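Local coordinates for protein guanylate kinase (Stenotrophomonas maltophilia, PDB 6WCT) that catalyses the ATP-dependent phosphorylation of GMP to GDP, with release of ADP, and probably serves in the recycling of GMP, at residues Y25-P30 against V137-P142; S36-A41 against I183-F188. One frame throughout, in Å; residues are numbered along the deposited sequence.

Interaction 1 of 2, residues Y25-P30 against V137-P142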
loop_
_atom_site.group_PDB
_atom_site.type_symbol
_atom_site.label_atom_id
_atom_site.label_comp_id
_atom_site.label_asym_id
_atom_site.label_seq_id
_atom_site.Cartn_x
_atom_site.Cartn_y
_atom_site.Cartn_z
ATOM N N TYR A 25 -2.853 -8.358 -9.569
ATOM C CA TYR A 25 -3.455 -8.220 -8.249
ATOM C C TYR A 25 -4.167 -9.508 -7.884
ATOM O O TYR A 25 -4.782 -10.143 -8.746
ATOM C CB TYR A 25 -4.457 -7.061 -8.223
ATOM C CG TYR A 25 -3.825 -5.726 -8.507
ATOM C CD1 TYR A 25 -3.242 -4.983 -7.488
ATOM C CD2 TYR A 25 -3.749 -5.234 -9.802
ATOM C CE1 TYR A 25 -2.657 -3.761 -7.740
ATOM C CE2 TYR A 25 -3.151 -4.014 -10.064
ATOM C CZ TYR A 25 -2.610 -3.282 -9.027
ATOM O OH TYR A 25 -1.999 -2.072 -9.273
ATOM N N ILE A 26 -4.055 -9.916 -6.617
ATOM C CA ILE A 26 -4.828 -11.036 -6.097
ATOM C C ILE A 26 -5.626 -10.543 -4.904
ATOM O O ILE A 26 -5.061 -9.933 -3.991
ATOM C CB ILE A 26 -3.946 -12.228 -5.680
ATOM C CG1 ILE A 26 -3.131 -12.741 -6.858
ATOM C CG2 ILE A 26 -4.818 -13.363 -5.137
ATOM C CD1 ILE A 26 -2.296 -13.962 -6.511
ATOM N N VAL A 27 -6.929 -10.806 -4.912
ATOM C CA VAL A 27 -7.787 -10.550 -3.758
ATOM C C VAL A 27 -8.404 -11.892 -3.369
ATOM O O VAL A 27 -9.155 -12.488 -4.153
ATOM C CB VAL A 27 -8.886 -9.511 -4.038
ATOM C CG1 VAL A 27 -9.733 -9.325 -2.789
ATOM C CG2 VAL A 27 -8.305 -8.202 -4.512
ATOM N N ALA A 28 -8.082 -12.366 -2.167
ATOM C CA ALA A 28 -8.581 -13.636 -1.680
ATOM C C ALA A 28 -9.468 -13.417 -0.467
ATOM O O ALA A 28 -9.282 -12.472 0.302
ATOM C CB ALA A 28 -7.454 -14.557 -1.287
ATOM N N ALA A 29 -10.384 -14.338 -0.276
ATOM C CA ALA A 29 -11.340 -14.299 0.820
ATOM C C ALA A 29 -12.141 -15.584 0.772
ATOM O O ALA A 29 -12.424 -16.082 -0.326
ATOM C CB ALA A 29 -12.279 -13.099 0.691
ATOM N N PRO A 30 -12.560 -16.132 1.907
ATOM C CA PRO A 30 -13.544 -17.212 1.843
ATOM C C PRO A 30 -14.814 -16.665 1.220
ATOM O O PRO A 30 -15.151 -15.492 1.393
ATOM C CB PRO A 30 -13.749 -17.594 3.312
ATOM C CG PRO A 30 -13.429 -16.317 4.080
ATOM C CD PRO A 30 -12.300 -15.680 3.285
ATOM N N VAL A 137 -3.989 -9.382 -1.534
ATOM C CA VAL A 137 -4.838 -8.842 -0.476
ATOM C C VAL A 137 -5.754 -9.942 0.051
ATOM O O VAL A 137 -6.368 -10.668 -0.734
ATOM C CB VAL A 137 -5.700 -7.667 -0.983
ATOM C CG1 VAL A 137 -6.534 -7.068 0.177
ATOM C CG2 VAL A 137 -4.844 -6.609 -1.719
ATOM N N PHE A 138 -5.903 -10.032 1.373
ATOM C CA PHE A 138 -6.854 -10.975 1.948
ATOM C C PHE A 138 -7.966 -10.211 2.651
ATOM O O PHE A 138 -7.708 -9.251 3.383
ATOM C CB PHE A 138 -6.207 -11.947 2.951
ATOM C CG PHE A 138 -6.985 -13.236 3.106
ATOM C CD1 PHE A 138 -8.056 -13.318 3.971
ATOM C CD2 PHE A 138 -6.655 -14.353 2.354
ATOM C CE1 PHE A 138 -8.779 -14.495 4.087
ATOM C CE2 PHE A 138 -7.369 -15.530 2.470
ATOM C CZ PHE A 138 -8.435 -15.600 3.335
ATOM N N ILE A 139 -9.204 -10.636 2.424
ATOM C CA ILE A 139 -10.364 -9.975 3.024
ATOM C C ILE A 139 -10.970 -10.938 4.025
ATOM O O ILE A 139 -11.292 -12.085 3.686
ATOM C CB ILE A 139 -11.375 -9.508 1.965
ATOM C CG1 ILE A 139 -10.688 -8.492 1.031
ATOM C CG2 ILE A 139 -12.606 -8.912 2.622
ATOM C CD1 ILE A 139 -11.584 -7.839 -0.000
ATOM N N LEU A 140 -11.081 -10.482 5.266
ATOM C CA LEU A 140 -11.626 -11.243 6.365
ATOM C C LEU A 140 -13.030 -10.758 6.676
ATOM O O LEU A 140 -13.315 -9.562 6.544
ATOM C CB LEU A 140 -10.766 -11.110 7.630
ATOM C CG LEU A 140 -9.354 -11.721 7.614
ATOM C CD1 LEU A 140 -8.660 -11.495 8.960
ATOM C CD2 LEU A 140 -9.413 -13.202 7.279
ATOM N N PRO A 141 -13.907 -11.689 7.040
ATOM C CA PRO A 141 -15.223 -11.317 7.538
ATOM C C PRO A 141 -15.113 -10.738 8.936
ATOM O O PRO A 141 -14.145 -11.014 9.658
ATOM C CB PRO A 141 -15.989 -12.654 7.541
ATOM C CG PRO A 141 -14.925 -13.671 7.745
ATOM C CD PRO A 141 -13.736 -13.151 6.967
ATOM N N PRO A 142 -16.074 -9.913 9.353
ATOM C CA PRO A 142 -16.014 -9.333 10.706
ATOM C C PRO A 142 -16.344 -10.330 11.818
ATOM O O PRO A 142 -16.225 -9.968 12.994
ATOM C CB PRO A 142 -17.036 -8.195 10.644
ATOM C CG PRO A 142 -18.031 -8.667 9.620
ATOM C CD PRO A 142 -17.242 -9.436 8.593
#
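Ile26 and Ala28 join Val137 and Ile139 through three backbone hydrogen bonds. Val137 N donates to Ile26 O at 2.7 Å. Ala28 N gives its hydrogen to Val137 O, and this bond is the straightest of the three, with 171° at the hydrogen. Ile139 N then reaches Ala28 O at 2.8 Å. This is the pattern of parallel strands, here 24-28 and 135-140, neighbours in the five-stranded parallel sheet of the P-loop kinase core. Ala28 O is also approached by Phe138 CA at 3.3 Å in a CA-H...O contact.

The apolar packing differs on the two faces of the sheet. On the face of Val27 and Val137, Val27 CG1, anti to the backbone N (chi1 179°), is the branch that meets Ile139 CD1 at 3.7 Å, the two side chains crossing obliquely. Helix 35-45 covers this face with Val39 and Ile38. On the other face, Phe138 lays its ring against the backbone of 28-29. Ala28 O and Ala29 CA sit over one ring face, both offset toward the rim. Ala28 CB touches Phe138 CD2 at 3.7 Å. Pro30 CD comes to Phe138 CE1 at 3.8 Å, the two side chains at about a right angle. Met173 of helix 159-173 packs on both Pro30 and Phe138.

Beyond the strand, Ala29 CB lies 3.3 Å from Ile139 O. Ala29 O accepts a hydrogen bond from Lys35 NZ and a weak one from O3' of the bound GMP. The buried backbone bonds and close apolar packing thus hold the start of the P-loop against the sheet, beside the nucleotide site.

Interaction 2 of 2, residues S36-A41 against I183-F188. With PO4 (phosphate ion), chain F.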
loop_
_atom_site.group_PDB
_atom_site.type_symbol
_atom_site.label_atom_id
_atom_site.label_comp_id
_atom_site.label_asym_id
_atom_site.label_seq_id
_atom_site.Cartn_x
_atom_site.Cartn_y
_atom_site.Cartn_z
ATOM N N SER A 36 -16.411 -10.323 -3.624
ATOM C CA SER A 36 -16.786 -10.020 -5.003
ATOM C C SER A 36 -17.486 -8.666 -5.071
ATOM O O SER A 36 -17.253 -7.883 -6.001
ATOM C CB SER A 36 -17.659 -11.126 -5.603
ATOM O OG SER A 36 -18.917 -11.190 -4.960
ATOM N N SER A 37 -18.319 -8.355 -4.076
ATOM C CA SER A 37 -18.979 -7.051 -4.064
ATOM C C SER A 37 -17.961 -5.937 -3.851
ATOM O O SER A 37 -18.067 -4.860 -4.455
ATOM C CB SER A 37 -20.048 -7.007 -2.976
ATOM O OG SER A 37 -21.222 -7.660 -3.407
ATOM N N ILE A 38 -16.949 -6.185 -3.016
ATOM C CA ILE A 38 -15.923 -5.176 -2.806
ATOM C C ILE A 38 -15.104 -4.972 -4.081
ATOM O O ILE A 38 -14.815 -3.834 -4.472
ATOM C CB ILE A 38 -15.049 -5.565 -1.602
ATOM C CG1 ILE A 38 -15.895 -5.588 -0.335
ATOM C CG2 ILE A 38 -13.923 -4.577 -1.421
ATOM C CD1 ILE A 38 -15.166 -6.212 0.839
ATOM N N VAL A 39 -14.716 -6.067 -4.745
ATOM C CA VAL A 39 -13.910 -5.974 -5.969
ATOM C C VAL A 39 -14.686 -5.280 -7.090
ATOM O O VAL A 39 -14.162 -4.389 -7.777
ATOM C CB VAL A 39 -13.444 -7.379 -6.399
ATOM C CG1 VAL A 39 -13.055 -7.404 -7.876
ATOM C CG2 VAL A 39 -12.289 -7.839 -5.544
ATOM N N ASN A 40 -15.945 -5.678 -7.297
ATOM C CA ASN A 40 -16.740 -5.060 -8.356
ATOM C C ASN A 40 -16.908 -3.564 -8.126
ATOM O O ASN A 40 -16.830 -2.769 -9.074
ATOM C CB ASN A 40 -18.115 -5.724 -8.452
ATOM C CG ASN A 40 -18.037 -7.172 -8.897
ATOM O OD1 ASN A 40 -17.037 -7.608 -9.475
ATOM N ND2 ASN A 40 -19.107 -7.919 -8.656
ATOM N N ALA A 41 -17.156 -3.152 -6.877
ATOM C CA ALA A 41 -17.265 -1.717 -6.612
ATOM C C ALA A 41 -15.924 -1.022 -6.773
ATOM O O ALA A 41 -15.866 0.135 -7.200
ATOM C CB ALA A 41 -17.823 -1.459 -5.212
ATOM N N ILE A 183 -7.735 -6.804 4.729
ATOM C CA ILE A 183 -8.881 -5.912 4.896
ATOM C C ILE A 183 -9.933 -6.651 5.710
ATOM O O ILE A 183 -10.271 -7.793 5.386
ATOM C CB ILE A 183 -9.454 -5.474 3.538
ATOM C CG1 ILE A 183 -8.430 -4.633 2.757
ATOM C CG2 ILE A 183 -10.788 -4.733 3.720
ATOM C CD1 ILE A 183 -8.916 -4.268 1.314
ATOM N N VAL A 184 -10.433 -6.025 6.774
ATOM C CA VAL A 184 -11.575 -6.557 7.509
ATOM C C VAL A 184 -12.824 -5.843 7.013
ATOM O O VAL A 184 -12.937 -4.615 7.131
ATOM C CB VAL A 184 -11.406 -6.404 9.028
ATOM C CG1 VAL A 184 -12.598 -7.004 9.741
ATOM C CG2 VAL A 184 -10.129 -7.054 9.507
ATOM N N ASN A 185 -13.771 -6.614 6.468
ATOM C CA ASN A 185 -14.960 -6.065 5.822
ATOM C C ASN A 185 -16.029 -5.809 6.885
ATOM O O ASN A 185 -17.014 -6.540 7.021
ATOM C CB ASN A 185 -15.454 -7.015 4.733
ATOM C CG ASN A 185 -16.732 -6.527 4.076
ATOM O OD1 ASN A 185 -17.047 -5.337 4.117
ATOM N ND2 ASN A 185 -17.475 -7.439 3.470
ATOM N N GLU A 186 -15.829 -4.738 7.650
ATOM C CA GLU A 186 -16.836 -4.321 8.629
ATOM C C GLU A 186 -17.858 -3.381 8.007
ATOM O O GLU A 186 -19.067 -3.631 8.075
ATOM C CB GLU A 186 -16.167 -3.648 9.835
ATOM C CG GLU A 186 -15.270 -4.555 10.665
ATOM C CD GLU A 186 -14.607 -3.827 11.832
ATOM O OE1 GLU A 186 -15.334 -3.395 12.758
ATOM O OE2 GLU A 186 -13.361 -3.672 11.808
ATOM N N VAL A 187 -17.394 -2.280 7.423
ATOM C CA VAL A 187 -18.263 -1.329 6.735
ATOM C C VAL A 187 -17.950 -1.424 5.249
ATOM O O VAL A 187 -16.788 -1.264 4.852
ATOM C CB VAL A 187 -18.057 0.110 7.240
ATOM C CG1 VAL A 187 -19.005 1.065 6.506
ATOM C CG2 VAL A 187 -18.201 0.199 8.773
ATOM N N PHE A 188 -18.983 -1.655 4.430
ATOM C CA PHE A 188 -18.754 -1.948 3.018
ATOM C C PHE A 188 -18.036 -0.802 2.310
ATOM O O PHE A 188 -17.017 -1.018 1.644
ATOM C CB PHE A 188 -20.071 -2.290 2.319
ATOM C CG PHE A 188 -19.915 -2.523 0.849
ATOM C CD1 PHE A 188 -19.373 -3.713 0.381
ATOM C CD2 PHE A 188 -20.294 -1.557 -0.067
ATOM C CE1 PHE A 188 -19.208 -3.929 -0.979
ATOM C CE2 PHE A 188 -20.143 -1.769 -1.433
ATOM C CZ PHE A 188 -19.596 -2.955 -1.887
HETATM P P PO4 F . -18.564 -13.355 -2.218
HETATM O O1 PO4 F . -17.172 -12.919 -2.614
HETATM O O2 PO4 F . -19.543 -12.453 -2.918
HETATM O O3 PO4 F . -18.800 -13.214 -0.727
HETATM O O4 PO4 F . -18.749 -14.796 -2.641
#
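Asn185 meets Ile38 just past the end of strand 181-184. The two side chains run past each other in opposite directions, with Asn185 CG 3.6 Å from Ile38 CD1. The polar end is held elsewhere: Asn185 ND2 donates to the backbone O of Ala33, in the P-loop. Asn185 is also the centre of an inverse gamma turn, closed by a weak bond from Glu186 N to Val184 O.

Asn185 and Glu186 belong to the ADP site seen in this protein, though no ADP is bound to this chain here, as do Ser36 and Ser37 of the helix. Residues 36-41 lie in helix 35-45, which follows the Walker A loop. A phosphate ion, probably from the crystallisation liquor, lies at this helix end. Ser36 N donates to its O1 at 2.9 Å. Gly32, Gly34, Arg150 and Arg154 also bind the ion.

Val187 is the N-cap residue of helix 188-203. Phe188 follows. With CG anti to the backbone N (chi1 177°), its ring reaches across to the P-loop helix. Ser37 O stands at the ring edge, 3.5 Å from Phe188 CZ. Ser37 CB touches Phe188 CE1 at 3.8 Å. Ile38 CG1 is equally close to Phe188 CE1, its side chain running past the phenylalanine in the opposite direction. One helix turn after Ser37, Ala41 CB approaches Phe188 CZ at 4.1 Å.

From the N terminus, strand 24-28 comes first and leads through the P-loop into helix 35-45. Interaction 1 closes a long loop from residues 25-30 to 137-142 and joins two adjacent strands. Interaction 2 closes another from 36-41 to 183-188. The segments alternate along the chain, so the two loops cross. Their later segments sit side by side in the parallel sheet, with probable hydrogen bonds from Ile183 N to Phe138 O and from Leu140 N to Ile183 O. Together they hold strand 24-28 and helix 35-45, on the two sides of the P-loop, against strand 135-140 and the turn that leads from strand 181-184 into helix 188-203.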